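Local structure of GH62 hydrolase (Scytalidium thermophilum, 4PVA) at residues 70-74 / 86-91; 90-95 / 134-140; 99-104 / 116-121; 160-166 / 180-186. The protein probably removes L-arabinofuranosyl side groups from arabinoxylan as a family GH62 alpha-L-arabinofuranosidase, a hydrolase of lignocellulose breakdown in a thermophilic fungus. All blocks are in the same frame, centred on the assembly; numbering follows the deposited sequence.

Contact 1 of 4, residues 70-74 / 86-91; sequences NMVYF and PFYYLD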
# COMPACT_ATOMS: atom_id res chain seq x y z
N ASN A 70 -8.16 -3.85 -12.66
CA ASN A 70 -7.08 -4.80 -12.87
C ASN A 70 -5.75 -4.05 -12.60
O ASN A 70 -5.80 -3.02 -11.91
CB ASN A 70 -7.21 -5.45 -14.24
CG ASN A 70 -6.49 -6.79 -14.32
OD1 ASN A 70 -5.29 -6.82 -14.54
ND2 ASN A 70 -7.24 -7.87 -14.30
N MSE A 71 -4.60 -4.57 -13.00
CA MSE A 71 -3.32 -4.01 -12.56
C MSE A 71 -2.34 -3.90 -13.70
O MSE A 71 -2.44 -4.62 -14.72
CB MSE A 71 -2.73 -4.83 -11.38
CG MSE A 71 -3.70 -4.90 -10.20
SE MSE A 71 -3.00 -5.85 -8.67
CE MSE A 71 -2.69 -7.58 -9.57
N VAL A 72 -1.39 -3.01 -13.49
CA VAL A 72 -0.32 -2.74 -14.46
C VAL A 72 1.02 -2.76 -13.77
O VAL A 72 1.11 -2.44 -12.58
CB VAL A 72 -0.45 -1.38 -15.17
CG1 VAL A 72 -1.59 -1.40 -16.16
CG2 VAL A 72 -0.55 -0.19 -14.20
N TYR A 73 2.05 -3.12 -14.52
CA TYR A 73 3.42 -2.96 -14.13
C TYR A 73 4.10 -1.98 -15.11
O TYR A 73 3.87 -2.07 -16.32
CB TYR A 73 4.14 -4.31 -14.16
CG TYR A 73 5.64 -4.19 -14.13
CD1 TYR A 73 6.32 -3.93 -12.95
CD2 TYR A 73 6.37 -4.28 -15.31
CE1 TYR A 73 7.69 -3.79 -12.92
CE2 TYR A 73 7.75 -4.13 -15.31
CZ TYR A 73 8.41 -3.89 -14.13
OH TYR A 73 9.79 -3.74 -14.16
N PHE A 74 4.98 -1.14 -14.59
CA PHE A 74 5.84 -0.34 -15.43
C PHE A 74 7.11 0.02 -14.67
O PHE A 74 7.16 -0.04 -13.45
CB PHE A 74 5.10 0.90 -15.95
CG PHE A 74 4.54 1.80 -14.89
CD1 PHE A 74 3.34 1.50 -14.24
CD2 PHE A 74 5.18 2.98 -14.56
CE1 PHE A 74 2.82 2.36 -13.30
CE2 PHE A 74 4.66 3.83 -13.59
CZ PHE A 74 3.48 3.52 -12.96
N PRO A 86 5.91 2.57 -20.89
CA PRO A 86 4.85 1.66 -21.36
C PRO A 86 4.27 0.86 -20.21
O PRO A 86 5.01 0.45 -19.31
CB PRO A 86 5.59 0.71 -22.32
CG PRO A 86 7.04 0.86 -21.95
CD PRO A 86 7.24 2.22 -21.42
N PHE A 87 2.97 0.61 -20.25
CA PHE A 87 2.35 -0.23 -19.25
C PHE A 87 2.36 -1.68 -19.72
O PHE A 87 2.06 -1.95 -20.90
CB PHE A 87 0.88 0.16 -19.03
CG PHE A 87 0.66 1.43 -18.26
CD1 PHE A 87 1.69 2.13 -17.61
CD2 PHE A 87 -0.62 1.93 -18.15
CE1 PHE A 87 1.43 3.29 -16.89
CE2 PHE A 87 -0.89 3.10 -17.46
CZ PHE A 87 0.14 3.77 -16.82
N TYR A 88 2.73 -2.59 -18.84
CA TYR A 88 2.39 -3.99 -19.04
C TYR A 88 1.10 -4.26 -18.30
O TYR A 88 1.07 -4.24 -17.05
CB TYR A 88 3.49 -4.93 -18.58
CG TYR A 88 3.21 -6.36 -18.95
CD1 TYR A 88 2.37 -7.16 -18.19
CD2 TYR A 88 3.74 -6.92 -20.13
CE1 TYR A 88 2.09 -8.47 -18.54
CE2 TYR A 88 3.46 -8.22 -20.49
CZ TYR A 88 2.63 -8.98 -19.71
OH TYR A 88 2.33 -10.29 -20.04
N TYR A 89 0.01 -4.51 -19.01
CA TYR A 89 -1.28 -4.85 -18.42
C TYR A 89 -1.23 -6.30 -17.95
O TYR A 89 -1.09 -7.24 -18.73
CB TYR A 89 -2.39 -4.60 -19.41
CG TYR A 89 -2.60 -3.13 -19.72
CD1 TYR A 89 -3.34 -2.33 -18.87
CD2 TYR A 89 -2.07 -2.54 -20.85
CE1 TYR A 89 -3.55 -1.01 -19.12
CE2 TYR A 89 -2.28 -1.20 -21.12
CZ TYR A 89 -3.04 -0.44 -20.25
OH TYR A 89 -3.26 0.89 -20.51
N LEU A 90 -1.32 -6.48 -16.63
CA LEU A 90 -1.02 -7.76 -16.04
C LEU A 90 -2.05 -8.85 -16.32
O LEU A 90 -1.77 -10.02 -16.09
CB LEU A 90 -0.81 -7.57 -14.53
CG LEU A 90 0.54 -6.91 -14.23
CD1 LEU A 90 0.58 -6.36 -12.81
CD2 LEU A 90 1.69 -7.87 -14.36
N ASP A 91 -3.21 -8.47 -16.86
CA ASP A 91 -4.16 -9.47 -17.38
C ASP A 91 -3.62 -10.28 -18.56
O ASP A 91 -4.23 -11.30 -18.89
CB ASP A 91 -5.54 -8.87 -17.67
CG ASP A 91 -5.51 -7.72 -18.64
OD1 ASP A 91 -4.65 -7.67 -19.53
OD2 ASP A 91 -6.37 -6.84 -18.50

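Contact 2 of 4, residues 90-95 / 134-140; sequences LDQAPL and PSKWTAP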
# COMPACT_ATOMS: atom_id res chain seq x y z
N LEU A 90 -1.32 -6.48 -16.63
CA LEU A 90 -1.02 -7.76 -16.04
C LEU A 90 -2.05 -8.85 -16.32
O LEU A 90 -1.77 -10.02 -16.09
CB LEU A 90 -0.81 -7.57 -14.53
CG LEU A 90 0.54 -6.91 -14.23
CD1 LEU A 90 0.58 -6.36 -12.81
CD2 LEU A 90 1.69 -7.87 -14.36
N ASP A 91 -3.21 -8.47 -16.86
CA ASP A 91 -4.16 -9.47 -17.38
C ASP A 91 -3.62 -10.28 -18.56
O ASP A 91 -4.23 -11.30 -18.89
CB ASP A 91 -5.54 -8.87 -17.67
CG ASP A 91 -5.51 -7.72 -18.64
OD1 ASP A 91 -4.65 -7.67 -19.53
OD2 ASP A 91 -6.37 -6.84 -18.50
N GLN A 92 -2.48 -9.86 -19.11
CA GLN A 92 -1.76 -10.60 -20.16
C GLN A 92 -0.87 -11.68 -19.59
O GLN A 92 -0.43 -12.56 -20.33
CB GLN A 92 -0.91 -9.64 -21.01
CG GLN A 92 -1.73 -8.57 -21.67
CD GLN A 92 -2.78 -9.18 -22.51
OE1 GLN A 92 -2.46 -9.82 -23.54
NE2 GLN A 92 -4.04 -9.06 -22.10
N ALA A 93 -0.55 -11.59 -18.30
CA ALA A 93 0.18 -12.64 -17.59
C ALA A 93 -0.84 -13.67 -17.09
O ALA A 93 -2.05 -13.46 -17.15
CB ALA A 93 0.94 -12.04 -16.39
N PRO A 94 -0.36 -14.81 -16.56
CA PRO A 94 -1.27 -15.78 -15.93
C PRO A 94 -2.12 -15.14 -14.84
O PRO A 94 -3.26 -15.55 -14.63
CB PRO A 94 -0.32 -16.86 -15.39
CG PRO A 94 0.82 -16.81 -16.38
CD PRO A 94 1.00 -15.36 -16.70
N LEU A 95 -1.59 -14.09 -14.18
CA LEU A 95 -2.35 -13.27 -13.22
C LEU A 95 -3.76 -12.99 -13.75
O LEU A 95 -4.78 -13.18 -13.05
CB LEU A 95 -1.56 -12.01 -12.91
CG LEU A 95 -2.09 -11.20 -11.73
CD1 LEU A 95 -0.95 -10.39 -11.12
CD2 LEU A 95 -3.18 -10.27 -12.27
N PRO A 134 7.36 -9.11 -16.42
CA PRO A 134 5.97 -9.02 -15.95
C PRO A 134 5.03 -10.07 -16.52
O PRO A 134 3.98 -10.33 -15.97
CB PRO A 134 5.55 -7.61 -16.36
CG PRO A 134 6.48 -7.25 -17.48
CD PRO A 134 7.78 -7.87 -17.09
N SER A 135 5.39 -10.70 -17.64
CA SER A 135 4.53 -11.69 -18.27
C SER A 135 4.47 -12.98 -17.45
O SER A 135 3.64 -13.83 -17.74
CB SER A 135 5.02 -12.00 -19.71
OG SER A 135 6.24 -12.72 -19.64
N LYS A 136 5.34 -13.14 -16.44
CA LYS A 136 5.45 -14.38 -15.67
C LYS A 136 4.69 -14.41 -14.35
O LYS A 136 4.73 -15.42 -13.67
CB LYS A 136 6.91 -14.76 -15.43
CG LYS A 136 7.72 -14.89 -16.72
CD LYS A 136 7.05 -15.81 -17.75
CE LYS A 136 7.79 -15.84 -19.09
NZ LYS A 136 6.83 -15.89 -20.24
N TRP A 137 4.02 -13.32 -13.98
CA TRP A 137 3.29 -13.32 -12.72
C TRP A 137 2.20 -14.39 -12.71
O TRP A 137 1.38 -14.48 -13.63
CB TRP A 137 2.70 -11.93 -12.47
CG TRP A 137 3.72 -10.93 -12.00
CD1 TRP A 137 4.31 -9.96 -12.75
CD2 TRP A 137 4.29 -10.84 -10.69
NE1 TRP A 137 5.21 -9.27 -11.99
CE2 TRP A 137 5.22 -9.79 -10.73
CE3 TRP A 137 4.12 -11.55 -9.50
CZ2 TRP A 137 5.96 -9.43 -9.62
CZ3 TRP A 137 4.87 -11.19 -8.40
CH2 TRP A 137 5.76 -10.13 -8.46
N THR A 138 2.18 -15.19 -11.65
CA THR A 138 1.26 -16.34 -11.57
C THR A 138 -0.21 -15.96 -11.41
O THR A 138 -0.52 -14.87 -10.94
CB THR A 138 1.63 -17.25 -10.40
OG1 THR A 138 1.68 -16.49 -9.19
CG2 THR A 138 3.01 -17.84 -10.60
N ALA A 139 -1.11 -16.87 -11.76
CA ALA A 139 -2.52 -16.74 -11.44
C ALA A 139 -2.68 -16.65 -9.91
O ALA A 139 -1.91 -17.26 -9.18
CB ALA A 139 -3.27 -17.96 -11.99
N PRO A 140 -3.70 -15.92 -9.43
CA PRO A 140 -3.78 -15.75 -7.97
C PRO A 140 -3.97 -17.01 -7.16
O PRO A 140 -4.69 -17.93 -7.58
CB PRO A 140 -5.00 -14.86 -7.77
CG PRO A 140 -5.58 -14.58 -9.10
CD PRO A 140 -4.75 -15.20 -10.16

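Contact 3 of 4, residues 99-104 / 116-121; sequences YRAAPQ and LVYQNG. With PO4 (phosphate ion), chain C.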
# COMPACT_ATOMS: atom_id res chain seq x y z
N TYR A 99 -11.19 -9.36 -11.59
CA TYR A 99 -10.98 -8.33 -10.58
C TYR A 99 -9.70 -8.55 -9.81
O TYR A 99 -9.54 -9.60 -9.18
CB TYR A 99 -12.16 -8.33 -9.63
CG TYR A 99 -12.00 -7.35 -8.52
CD1 TYR A 99 -12.31 -6.03 -8.68
CD2 TYR A 99 -11.60 -7.78 -7.28
CE1 TYR A 99 -12.18 -5.12 -7.64
CE2 TYR A 99 -11.44 -6.90 -6.24
CZ TYR A 99 -11.74 -5.57 -6.42
OH TYR A 99 -11.60 -4.70 -5.35
N ARG A 100 -8.79 -7.59 -9.89
CA ARG A 100 -7.62 -7.55 -9.02
C ARG A 100 -7.32 -6.10 -8.73
O ARG A 100 -7.39 -5.26 -9.64
CB ARG A 100 -6.38 -8.13 -9.67
CG ARG A 100 -6.39 -9.61 -10.04
CD ARG A 100 -6.89 -9.89 -11.44
NE ARG A 100 -6.80 -11.31 -11.83
CZ ARG A 100 -7.59 -12.28 -11.39
NH1 ARG A 100 -8.60 -12.04 -10.56
NH2 ARG A 100 -7.38 -13.51 -11.82
N ALA A 101 -6.94 -5.78 -7.50
CA ALA A 101 -6.67 -4.41 -7.13
C ALA A 101 -5.73 -4.32 -5.96
O ALA A 101 -5.61 -5.24 -5.13
CB ALA A 101 -7.97 -3.71 -6.77
N ALA A 102 -5.09 -3.17 -5.84
CA ALA A 102 -4.37 -2.73 -4.63
C ALA A 102 -3.20 -3.63 -4.25
O ALA A 102 -3.22 -4.30 -3.20
CB ALA A 102 -5.33 -2.53 -3.47
N PRO A 103 -2.16 -3.63 -5.08
CA PRO A 103 -1.01 -4.49 -4.84
C PRO A 103 0.02 -3.91 -3.86
O PRO A 103 0.11 -2.67 -3.65
CB PRO A 103 -0.37 -4.59 -6.22
CG PRO A 103 -0.69 -3.30 -6.87
CD PRO A 103 -2.04 -2.91 -6.36
N GLN A 104 0.83 -4.82 -3.32
CA GLN A 104 2.01 -4.56 -2.50
C GLN A 104 3.06 -5.54 -3.03
O GLN A 104 2.78 -6.74 -3.08
CB GLN A 104 1.74 -4.86 -1.04
CG GLN A 104 2.95 -4.72 -0.15
CD GLN A 104 2.92 -5.56 1.10
OE1 GLN A 104 2.22 -6.57 1.17
NE2 GLN A 104 3.70 -5.15 2.09
N LEU A 116 3.59 -10.48 -5.09
CA LEU A 116 2.64 -9.39 -5.29
C LEU A 116 1.41 -9.76 -4.50
O LEU A 116 0.77 -10.78 -4.79
CB LEU A 116 2.33 -9.19 -6.78
CG LEU A 116 1.65 -7.89 -7.13
CD1 LEU A 116 2.64 -6.75 -6.97
CD2 LEU A 116 1.08 -7.93 -8.53
N VAL A 117 1.13 -9.04 -3.42
CA VAL A 117 -0.00 -9.27 -2.56
C VAL A 117 -1.09 -8.27 -2.94
O VAL A 117 -0.79 -7.07 -3.09
CB VAL A 117 0.42 -9.12 -1.08
CG1 VAL A 117 -0.75 -9.06 -0.13
CG2 VAL A 117 1.37 -10.24 -0.71
N TYR A 118 -2.32 -8.70 -3.11
CA TYR A 118 -3.38 -7.84 -3.59
C TYR A 118 -4.72 -8.46 -3.22
O TYR A 118 -4.78 -9.52 -2.56
CB TYR A 118 -3.25 -7.61 -5.11
CG TYR A 118 -3.17 -8.86 -5.95
CD1 TYR A 118 -1.96 -9.48 -6.18
CD2 TYR A 118 -4.32 -9.45 -6.49
CE1 TYR A 118 -1.86 -10.63 -6.95
CE2 TYR A 118 -4.25 -10.63 -7.22
CZ TYR A 118 -3.01 -11.20 -7.45
OH TYR A 118 -2.95 -12.38 -8.21
N GLN A 119 -5.81 -7.86 -3.66
CA GLN A 119 -7.13 -8.36 -3.41
C GLN A 119 -7.79 -8.82 -4.69
O GLN A 119 -7.64 -8.19 -5.74
CB GLN A 119 -7.99 -7.34 -2.73
CG GLN A 119 -8.40 -6.17 -3.62
CD GLN A 119 -8.65 -4.91 -2.84
OE1 GLN A 119 -7.85 -4.57 -1.96
NE2 GLN A 119 -9.66 -4.16 -3.19
N ASN A 120 -8.56 -9.91 -4.60
CA ASN A 120 -9.34 -10.38 -5.72
C ASN A 120 -10.72 -10.82 -5.27
O ASN A 120 -11.33 -11.68 -5.91
CB ASN A 120 -8.62 -11.53 -6.43
CG ASN A 120 -8.64 -12.82 -5.62
OD1 ASN A 120 -8.91 -12.81 -4.42
ND2 ASN A 120 -8.35 -13.93 -6.28
N GLY A 121 -11.22 -10.25 -4.19
CA GLY A 121 -12.33 -10.78 -3.44
C GLY A 121 -11.86 -11.45 -2.15
O GLY A 121 -12.63 -11.47 -1.18
P PO4 C . -9.88 -15.57 -9.63
O1 PO4 C . -9.37 -14.29 -8.98
O2 PO4 C . -11.41 -15.74 -9.51
O3 PO4 C . -9.25 -16.69 -8.88
O4 PO4 C . -9.32 -15.63 -11.06
O HOH W 1 -5.17 -5.37 -1.49

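Contact 4 of 4, residues 160-166 / 180-186; sequences YWVDMWV and HLFSSDD. With PO4 (phosphate ion), chain G.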
# COMPACT_ATOMS: atom_id res chain seq x y z
N TYR A 160 -16.33 -3.67 2.63
CA TYR A 160 -15.66 -4.45 1.61
C TYR A 160 -14.30 -4.83 2.18
O TYR A 160 -13.64 -4.00 2.79
CB TYR A 160 -15.40 -3.60 0.37
CG TYR A 160 -16.65 -2.98 -0.22
CD1 TYR A 160 -17.56 -3.75 -0.92
CD2 TYR A 160 -16.94 -1.65 -0.01
CE1 TYR A 160 -18.73 -3.17 -1.44
CE2 TYR A 160 -18.08 -1.06 -0.53
CZ TYR A 160 -18.97 -1.83 -1.22
OH TYR A 160 -20.10 -1.21 -1.73
N TRP A 161 -13.90 -6.08 1.98
CA TRP A 161 -12.66 -6.61 2.51
C TRP A 161 -11.56 -6.25 1.53
O TRP A 161 -11.50 -6.80 0.42
CB TRP A 161 -12.76 -8.11 2.71
CG TRP A 161 -11.58 -8.73 3.32
CD1 TRP A 161 -10.65 -8.16 4.15
CD2 TRP A 161 -11.20 -10.09 3.18
NE1 TRP A 161 -9.70 -9.08 4.51
CE2 TRP A 161 -10.04 -10.28 3.95
CE3 TRP A 161 -11.73 -11.18 2.45
CZ2 TRP A 161 -9.39 -11.52 4.03
CZ3 TRP A 161 -11.10 -12.39 2.56
CH2 TRP A 161 -9.95 -12.56 3.33
N VAL A 162 -10.64 -5.37 1.94
CA VAL A 162 -9.73 -4.71 1.01
C VAL A 162 -8.37 -4.45 1.66
O VAL A 162 -8.22 -4.45 2.90
CB VAL A 162 -10.31 -3.35 0.50
CG1 VAL A 162 -11.61 -3.54 -0.23
CG2 VAL A 162 -10.51 -2.36 1.64
N ASP A 163 -7.39 -4.15 0.80
CA ASP A 163 -6.14 -3.51 1.17
C ASP A 163 -5.25 -4.39 2.01
O ASP A 163 -5.01 -4.16 3.22
CB ASP A 163 -6.39 -2.15 1.80
CG ASP A 163 -7.04 -1.20 0.84
OD1 ASP A 163 -7.28 -1.58 -0.34
OD2 ASP A 163 -7.32 -0.06 1.18
N MSE A 164 -4.68 -5.39 1.34
CA MSE A 164 -3.91 -6.43 2.00
C MSE A 164 -2.45 -6.04 2.11
O MSE A 164 -1.84 -5.52 1.15
CB MSE A 164 -4.03 -7.70 1.13
CG MSE A 164 -5.41 -8.06 0.61
SE MSE A 164 -6.62 -8.30 2.12
CE MSE A 164 -8.28 -8.48 1.07
N TRP A 165 -1.85 -6.29 3.27
CA TRP A 165 -0.46 -5.89 3.52
C TRP A 165 0.27 -6.96 4.31
O TRP A 165 -0.16 -7.29 5.43
CB TRP A 165 -0.44 -4.58 4.33
CG TRP A 165 0.94 -4.06 4.58
CD1 TRP A 165 1.78 -4.39 5.60
CD2 TRP A 165 1.63 -3.13 3.78
NE1 TRP A 165 2.97 -3.72 5.47
CE2 TRP A 165 2.90 -2.95 4.34
CE3 TRP A 165 1.31 -2.44 2.61
CZ2 TRP A 165 3.82 -2.08 3.81
CZ3 TRP A 165 2.25 -1.59 2.07
CH2 TRP A 165 3.48 -1.42 2.66
N VAL A 166 1.38 -7.46 3.79
CA VAL A 166 2.24 -8.39 4.52
C VAL A 166 3.48 -7.68 5.06
O VAL A 166 4.11 -6.87 4.37
CB VAL A 166 2.68 -9.57 3.62
CG1 VAL A 166 3.79 -10.41 4.23
CG2 VAL A 166 1.48 -10.41 3.26
N HIS A 180 2.94 -11.33 9.08
CA HIS A 180 1.62 -10.78 9.44
C HIS A 180 0.95 -10.28 8.18
O HIS A 180 1.59 -9.72 7.32
CB HIS A 180 1.81 -9.63 10.42
CG HIS A 180 2.52 -10.02 11.66
ND1 HIS A 180 1.87 -10.36 12.82
CD2 HIS A 180 3.84 -10.07 11.93
CE1 HIS A 180 2.77 -10.62 13.75
NE2 HIS A 180 3.97 -10.44 13.24
N LEU A 181 -0.35 -10.48 8.10
CA LEU A 181 -1.17 -10.05 6.99
C LEU A 181 -2.27 -9.16 7.57
O LEU A 181 -3.14 -9.63 8.31
CB LEU A 181 -1.80 -11.25 6.27
CG LEU A 181 -2.83 -10.97 5.20
CD1 LEU A 181 -2.27 -10.17 4.08
CD2 LEU A 181 -3.33 -12.31 4.70
N PHE A 182 -2.22 -7.89 7.22
CA PHE A 182 -3.19 -6.89 7.63
C PHE A 182 -4.19 -6.65 6.54
O PHE A 182 -3.88 -6.76 5.34
CB PHE A 182 -2.50 -5.57 7.97
CG PHE A 182 -1.65 -5.61 9.22
CD1 PHE A 182 -0.33 -6.08 9.17
CD2 PHE A 182 -2.12 -5.13 10.44
CE1 PHE A 182 0.46 -6.09 10.28
CE2 PHE A 182 -1.33 -5.13 11.56
CZ PHE A 182 -0.04 -5.62 11.49
N SER A 183 -5.42 -6.28 6.91
CA SER A 183 -6.46 -5.95 5.96
C SER A 183 -7.50 -5.07 6.62
O SER A 183 -7.58 -4.97 7.85
CB SER A 183 -7.07 -7.24 5.40
OG SER A 183 -7.72 -8.02 6.39
N SER A 184 -8.33 -4.45 5.81
CA SER A 184 -9.37 -3.52 6.27
C SER A 184 -10.73 -3.99 5.75
O SER A 184 -10.81 -4.80 4.84
CB SER A 184 -9.08 -2.11 5.73
OG SER A 184 -7.91 -1.55 6.32
N ASP A 185 -11.80 -3.40 6.30
CA ASP A 185 -13.16 -3.75 5.86
C ASP A 185 -13.98 -2.54 5.43
O ASP A 185 -15.20 -2.70 5.19
CB ASP A 185 -13.91 -4.57 6.90
CG ASP A 185 -14.10 -3.86 8.21
OD1 ASP A 185 -13.69 -2.69 8.36
OD2 ASP A 185 -14.68 -4.51 9.12
N ASP A 186 -13.41 -1.35 5.28
CA ASP A 186 -14.19 -0.17 5.02
C ASP A 186 -15.35 -0.05 6.01
O ASP A 186 -16.40 0.55 5.70
CB ASP A 186 -14.71 -0.17 3.57
CG ASP A 186 -13.64 0.15 2.55
OD1 ASP A 186 -12.51 0.51 2.94
OD2 ASP A 186 -13.95 -0.01 1.36
P PO4 G . 6.35 -9.40 16.02
O1 PO4 G . 4.94 -9.16 16.50
O2 PO4 G . 6.35 -10.33 14.83
O3 PO4 G . 7.12 -10.09 17.13
O4 PO4 G . 6.98 -8.01 15.72
O HOH W 2 -5.48 -1.97 5.04

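Contact 1 of 4, residues 70-74 / 86-91
Phe74 and Phe87 stand abreast, Phe87 CE1 resting over one face of the Phe74 ring, offset toward its rim and 3.7 Å from Phe74 CD1. Their planes are inclined at 39°, an oblique pair. Phe74 is stood up beside its neighbour by a CG that sits between backbone N and carbonyl carbon (chi1 58°). Val72 continues the row: its CG2 lies over a face of the Phe87 ring, and its CG1 is 3.4 Å from Tyr89 CD1. Such pairing illustrates how the third and fourth strands of a propeller blade, 68-76 and 88-89, are joined in a four-stranded antiparallel sheet. Tyr73 and Tyr88 form the hydrogen-bonded pair, Tyr73 N to Tyr88 O at 2.9 Å and Tyr88 N to Tyr73 O at 2.8 Å. On this face the Tyr73 ring turns an edge to Tyr88 CB, while its OH bonds His58. Further along, Leu90 N reaches Met71 O (2.9 Å), and Leu90 CD1 packs on Met71 CB. The Asn70 amide meets Asp91 at its backbone N and CB, amide and carboxylate planes 47° apart; Asn70 OD1 accepts a hydrogen bond from Met71 N, and Asp91 OD2 is salt-bridged to Arg40.

Contact 2 of 4, residues 90-95 / 134-140
Leu95 N donates to Trp137 O across 3.0 Å, the one hydrogen bond between the two segments. It is bent, with 138° at the hydrogen, and the donor stands well above the carbonyl plane.

Contacts of carbon with carbonyl oxygen supplement this single link. Pro94 CD approaches the same Trp137 O to 3.2 Å and has Ser135 O equally near, so this one carbon touches two carbonyl oxygens. Ala93 CB, directed at the other segment, likewise meets the oxygens of both Pro134 and Ser135, and Leu90 CD2 also reaches Pro134 O. Farther on, the chains exchange CA-H...O contacts: Leu95 CA meets Thr138 O at 3.3 Å, while Ala139 CA lies 3.5 Å from Pro94 O.

Apolar side chains add to this. Leu90 CD2 comes obliquely upon the indole at Trp137 CD1, 3.7 Å away. Leu95 runs alongside Trp137, with its CD1 against Trp137 CB; a CG placed anti to the backbone N (chi1 -169°) carries the isobutyl group there. Ala93 CB packs against Trp137 CB as well. Beyond the loops the indole meets the ring of Phe60 at nearly a right angle.

A bond within residues 90-95 gives that loop its shape: Ala93 N returns to Leu90 O to close the 3-10 turn. Two loops with short 3-10 turns thus meet far from the chain centre, one leading from a sheet into the next and the other preceding that next sheet's last strand, as between adjacent blades of a beta-propeller.

Contact 3 of 4, residues 99-104 / 116-121
A beta bulge marks the hairpin of strands 101-108 and 113-119, where Ala101 faces Gln119 and Gln104 faces Val117, so that one extra residue is fitted into the first strand. Ala102 takes a positive phi there (62°), and water 1 donates both to Ala102 O and to Gln119 OE1, each at 2.8 Å. The Gln119 amide is gripped at both ends: OE1 also accepts a hydrogen bond from Asp163 N, while NE2 donates to Tyr99 OH at 3.0 Å, an almost straight bond (169°) lying in the amide plane. This fixes the amide's rotation, with the Tyr99 ring crossing it 37° out of parallel.

At the open end Arg100 runs beside Tyr118, its CG 3.7 Å from Tyr118 CE2, and bends at chi2 toward a phosphate that probably came from the crystallisation liquor. Arg100 NH1 meets phosphate O1 at 2.9 Å and Arg100 NH2 meets O4 at 3.0 Å, both N-H groups on the guanidinium edge; Asn120 ND2 shares O1. Arg100 NH1 also bonds Tyr99 O.

The hairpin lies between two other sheets: Pro103 packs on Phe60 and Ser62 of strand 56-65, whereas Gln104 NE2 reaches Val166 O on strand 162-168.

Contact 4 of 4, residues 160-166 / 180-186
Trp165 O is approached by three groups of the facing strand: Phe182 N at 2.8 Å in a nearly straight bond, Leu181 CA at 3.3 Å in a CA-H...O contact, and the edge of the Phe182 ring, in whose plane the oxygen lies. Trp165 N answers to Phe182 O, completing the pair. Val162 and Ser184 form a second such pair, and between the two the register slips by one residue, a beta bulge at which Asp163 has a positive phi (68°). Water 2 joins Asp163 O (2.9 Å) to Ser184 OG (2.8 Å) across it.

Trp161 reaches over the opposing strand edge-on: NE1 donates to Ser183 OG at 2.9 Å in the ring plane, and Ser184 O lies at the same edge near CD1. With chi1 at -177° the indole is carried away from its own backbone N and over to Ser183; CE of the selenomethionine Met164 lies over one face, toward the rim. Met164 SE in turn sits 3.5 Å from Ser183 CB. Toward the open end the Tyr160 ring presents its edge to Asp186 OD2, the ring standing almost upright (85°) to the carboxylate.

His180 NE2 donates to a phosphate ion, probably from the crystallisation liquor, that Ile261 N and Asp262 N also bind. The bulged hairpin forms the first two strands of a four-stranded propeller blade.

Overall arrangement
The four contacts sample a beta-propeller from its buried inner strands to its rim. Contacts 3 and 4, each about 10 Å from the chain centre, join the first two strands of neighbouring sheets, and each has a one-residue bulge bridged by a water; they touch directly through two glutamine side chains. Contacts 1 and 2 lie farther out, about 17 and 20 Å from the centre, and are only partly buried. They share Leu90 and Asp91, but contact 1 is a strand pair with aromatic packing, whereas contact 2 joins loops through one bent backbone hydrogen bond and the packing of proline, leucine and Trp137. Contact 3 is nested within the loop closed by contact 2, linked through Leu95 O and Arg100.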